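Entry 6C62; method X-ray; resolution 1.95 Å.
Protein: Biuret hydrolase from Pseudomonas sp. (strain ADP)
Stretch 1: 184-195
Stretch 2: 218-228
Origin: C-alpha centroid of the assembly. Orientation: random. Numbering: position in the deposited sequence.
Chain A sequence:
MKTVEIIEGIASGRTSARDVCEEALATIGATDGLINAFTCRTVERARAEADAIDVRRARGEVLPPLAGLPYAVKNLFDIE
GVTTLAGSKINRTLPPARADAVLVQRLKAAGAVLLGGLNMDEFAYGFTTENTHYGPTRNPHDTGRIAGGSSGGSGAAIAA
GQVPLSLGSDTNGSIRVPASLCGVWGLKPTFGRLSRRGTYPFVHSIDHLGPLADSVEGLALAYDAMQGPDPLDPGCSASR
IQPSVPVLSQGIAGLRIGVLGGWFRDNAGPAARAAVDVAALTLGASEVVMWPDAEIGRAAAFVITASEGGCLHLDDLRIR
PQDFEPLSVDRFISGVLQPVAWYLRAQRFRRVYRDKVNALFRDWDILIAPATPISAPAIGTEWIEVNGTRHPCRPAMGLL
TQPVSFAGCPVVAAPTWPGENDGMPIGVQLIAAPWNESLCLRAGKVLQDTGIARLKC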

# COMPACT_ATOMS: atom_id res chain seq x y z
N VAL A 184 -16.00 11.05 28.70
CA VAL A 184 -16.65 11.89 27.73
C VAL A 184 -16.90 11.07 26.46
O VAL A 184 -16.54 9.89 26.39
CB VAL A 184 -15.80 13.14 27.39
CG1 VAL A 184 -15.51 13.98 28.64
CG2 VAL A 184 -14.47 12.75 26.71
N TRP A 185 -17.59 11.68 25.50
CA TRP A 185 -17.99 11.01 24.29
C TRP A 185 -16.86 11.12 23.25
O TRP A 185 -16.20 12.14 23.16
CB TRP A 185 -19.27 11.61 23.69
CG TRP A 185 -20.48 11.35 24.48
CD1 TRP A 185 -20.95 12.09 25.57
CD2 TRP A 185 -21.40 10.29 24.31
NE1 TRP A 185 -22.11 11.52 26.05
CE2 TRP A 185 -22.41 10.42 25.29
CE3 TRP A 185 -21.45 9.20 23.44
CZ2 TRP A 185 -23.45 9.51 25.42
CZ3 TRP A 185 -22.49 8.31 23.57
CH2 TRP A 185 -23.47 8.48 24.54
N GLY A 186 -16.66 10.06 22.46
CA GLY A 186 -15.73 10.12 21.34
C GLY A 186 -16.26 9.35 20.15
O GLY A 186 -17.05 8.38 20.30
N LEU A 187 -15.84 9.80 18.96
CA LEU A 187 -16.17 9.17 17.73
C LEU A 187 -14.91 9.01 16.91
O LEU A 187 -14.24 10.02 16.58
CB LEU A 187 -17.19 10.03 16.94
CG LEU A 187 -17.44 9.63 15.47
CD1 LEU A 187 -18.09 8.27 15.38
CD2 LEU A 187 -18.29 10.69 14.76
N LYS A 188 -14.58 7.77 16.59
CA LYS A 188 -13.52 7.47 15.61
C LYS A 188 -14.27 7.05 14.38
O LYS A 188 -14.82 5.96 14.36
CB LYS A 188 -12.64 6.34 16.10
CG LYS A 188 -11.52 6.05 15.12
CD LYS A 188 -10.91 4.65 15.22
CE LYS A 188 -11.84 3.53 14.86
NZ LYS A 188 -12.18 3.57 13.44
N PRO A 189 -14.37 7.92 13.38
CA PRO A 189 -15.09 7.55 12.19
C PRO A 189 -14.38 6.44 11.40
O PRO A 189 -13.30 5.95 11.79
CB PRO A 189 -15.16 8.86 11.37
CG PRO A 189 -14.78 9.94 12.34
CD PRO A 189 -13.76 9.25 13.22
N THR A 190 -15.05 6.00 10.36
CA THR A 190 -14.47 5.01 9.43
C THR A 190 -13.11 5.51 8.91
O THR A 190 -12.94 6.69 8.63
CB THR A 190 -15.38 4.80 8.22
OG1 THR A 190 -16.69 4.38 8.66
CG2 THR A 190 -14.81 3.81 7.27
N PHE A 191 -12.13 4.63 8.76
CA PHE A 191 -10.89 5.02 8.11
C PHE A 191 -11.20 5.58 6.71
O PHE A 191 -11.89 4.94 5.90
CB PHE A 191 -9.94 3.82 7.99
CG PHE A 191 -8.57 4.19 7.51
CD1 PHE A 191 -7.62 4.72 8.38
CD2 PHE A 191 -8.31 4.18 6.18
CE1 PHE A 191 -6.39 5.15 7.93
CE2 PHE A 191 -7.08 4.64 5.68
CZ PHE A 191 -6.11 5.15 6.58
N GLY A 192 -10.71 6.77 6.43
CA GLY A 192 -10.93 7.44 5.15
C GLY A 192 -12.16 8.29 5.06
O GLY A 192 -12.42 8.83 3.99
N ARG A 193 -12.89 8.46 6.14
CA ARG A 193 -14.05 9.33 6.15
C ARG A 193 -13.70 10.83 6.19
O ARG A 193 -14.26 11.63 5.44
CB ARG A 193 -14.94 8.95 7.36
CG ARG A 193 -16.13 9.85 7.59
CD ARG A 193 -17.23 9.71 6.56
NE ARG A 193 -18.04 8.52 6.83
CZ ARG A 193 -19.14 8.18 6.14
NH1 ARG A 193 -19.83 7.11 6.48
NH2 ARG A 193 -19.51 8.87 5.10
N LEU A 194 -12.88 11.20 7.18
CA LEU A 194 -12.56 12.59 7.45
C LEU A 194 -11.13 12.92 6.99
O LEU A 194 -10.16 12.18 7.25
CB LEU A 194 -12.74 12.90 8.92
CG LEU A 194 -14.09 12.83 9.55
CD1 LEU A 194 -14.06 13.42 10.95
CD2 LEU A 194 -15.15 13.59 8.74
N SER A 195 -11.03 14.06 6.30
CA SER A 195 -9.77 14.47 5.65
C SER A 195 -8.67 14.67 6.67
O SER A 195 -8.88 15.31 7.74
CB SER A 195 -9.95 15.78 4.91
OG SER A 195 -8.67 16.21 4.42
N GLY A 218 -23.36 16.45 20.29
CA GLY A 218 -22.08 17.13 19.98
C GLY A 218 -21.25 16.37 18.97
O GLY A 218 -20.73 16.97 18.04
N LEU A 219 -21.12 15.04 19.16
CA LEU A 219 -20.43 14.22 18.19
C LEU A 219 -21.06 14.33 16.82
O LEU A 219 -20.34 14.59 15.82
CB LEU A 219 -20.38 12.77 18.60
CG LEU A 219 -19.63 12.35 19.82
CD1 LEU A 219 -19.76 10.85 19.94
CD2 LEU A 219 -18.17 12.78 19.86
N ALA A 220 -22.38 14.18 16.75
CA ALA A 220 -23.09 14.10 15.46
C ALA A 220 -23.00 15.41 14.71
O ALA A 220 -22.75 15.42 13.49
CB ALA A 220 -24.55 13.67 15.64
N LEU A 221 -23.18 16.52 15.44
CA LEU A 221 -23.14 17.87 14.82
C LEU A 221 -21.75 18.16 14.26
O LEU A 221 -21.64 18.69 13.17
CB LEU A 221 -23.51 19.00 15.82
CG LEU A 221 -24.98 19.04 16.21
CD1 LEU A 221 -25.14 19.76 17.51
CD2 LEU A 221 -25.82 19.69 15.16
N ALA A 222 -20.71 17.81 15.03
CA ALA A 222 -19.33 18.12 14.63
C ALA A 222 -18.93 17.23 13.45
O ALA A 222 -18.36 17.69 12.48
CB ALA A 222 -18.41 17.92 15.81
N TYR A 223 -19.26 15.95 13.56
CA TYR A 223 -19.06 14.98 12.48
C TYR A 223 -19.74 15.44 11.18
O TYR A 223 -19.09 15.53 10.15
CB TYR A 223 -19.54 13.61 12.91
CG TYR A 223 -19.63 12.56 11.85
CD1 TYR A 223 -18.54 12.25 11.07
CD2 TYR A 223 -20.81 11.89 11.60
CE1 TYR A 223 -18.62 11.27 10.06
CE2 TYR A 223 -20.91 10.87 10.68
CZ TYR A 223 -19.80 10.59 9.87
OH TYR A 223 -19.88 9.65 8.89
N ASP A 224 -21.00 15.81 11.23
CA ASP A 224 -21.67 16.35 10.00
C ASP A 224 -21.01 17.58 9.39
O ASP A 224 -20.76 17.62 8.19
CB ASP A 224 -23.15 16.61 10.22
CG ASP A 224 -23.99 15.28 10.29
OD1 ASP A 224 -23.38 14.12 10.30
OD2 ASP A 224 -25.25 15.42 10.40
N ALA A 225 -20.58 18.50 10.24
CA ALA A 225 -19.86 19.68 9.80
C ALA A 225 -18.53 19.38 9.09
O ALA A 225 -18.14 20.12 8.16
CB ALA A 225 -19.63 20.61 11.00
N MET A 226 -17.86 18.32 9.54
CA MET A 226 -16.53 17.97 9.06
C MET A 226 -16.49 17.03 7.80
O MET A 226 -15.49 16.91 7.12
CB MET A 226 -15.80 17.29 10.22
CG MET A 226 -15.43 18.29 11.28
SD MET A 226 -14.24 17.61 12.48
CE MET A 226 -15.27 16.43 13.33
N GLN A 227 -17.60 16.41 7.52
CA GLN A 227 -17.71 15.44 6.42
C GLN A 227 -17.56 16.06 5.05
O GLN A 227 -17.92 17.22 4.86
CB GLN A 227 -19.07 14.77 6.44
CG GLN A 227 -19.26 13.64 7.44
CD GLN A 227 -20.54 12.88 7.11
OE1 GLN A 227 -20.64 12.32 6.04
NE2 GLN A 227 -21.53 12.89 8.03
N GLY A 228 -17.05 15.29 4.09
CA GLY A 228 -16.99 15.73 2.72
C GLY A 228 -15.71 15.26 2.06
O GLY A 228 -14.65 15.21 2.71
O HOH W 1 -18.90 11.36 4.22
O HOH W 2 -16.49 12.66 4.88
O HOH W 3 -13.80 15.21 5.70

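Strand 185-188 runs alongside helix 218-226, their axes 8.9 Å apart at closest and 33° from parallel. No direct hydrogen bond joins the two stretches; apolar packing and three bridging waters do, with 532 Å² buried, both sides summed.

Leu219 covers most, 98 Å². Its CA-CB bond points toward the first stretch, and the m,t rotamer extends the methyls across three consecutive residues: CD1 lies 3.9 Å from Trp185 CB and 3.7 Å from Gly186 O, while CD2 reaches Leu187 N at 3.9 Å. One turn on, the CA-CB bond of Tyr223 (83 Å²) also points toward the first stretch, and its ring lies against Pro189, Arg193 and Leu194. Leu187 CD2 packs 3.7 Å from Tyr223 CB, so Leu187 contacts both helix residues. The Tyr223 hydroxyl lies over one face of the Arg193 guanidinium. Although Arg193 NE and Tyr223 OH are 3.0 Å apart, the angle is too poor for a hydrogen bond.

Leu194 (78 Å²) closes the far end. Its CA-CB bond points sideways, but the m,t side chain brings CD1 to 4.0 Å from Met226 CE and CD2 to 3.9 Å from Gln227 CA, where the chain leaves helical geometry. All three are buried: the leucines offer branched apolar ends with no polar group to satisfy, and Tyr223 combines an apolar ring, its CD1 4.3 Å from Leu194 CD2, with a hydroxyl that reaches the guanidinium. Water serves the polar groups here: water 1 O links Arg193 NH2 (2.7 Å) to Gln227 OE1 (2.7 Å), water 2 O joins Arg193 O (2.5 Å) to Gly228 N (2.8 Å), and water 3 O connects Ser195 N (3.1 Å) with Met226 O (2.8 Å) and Gly228 O (3.1 Å).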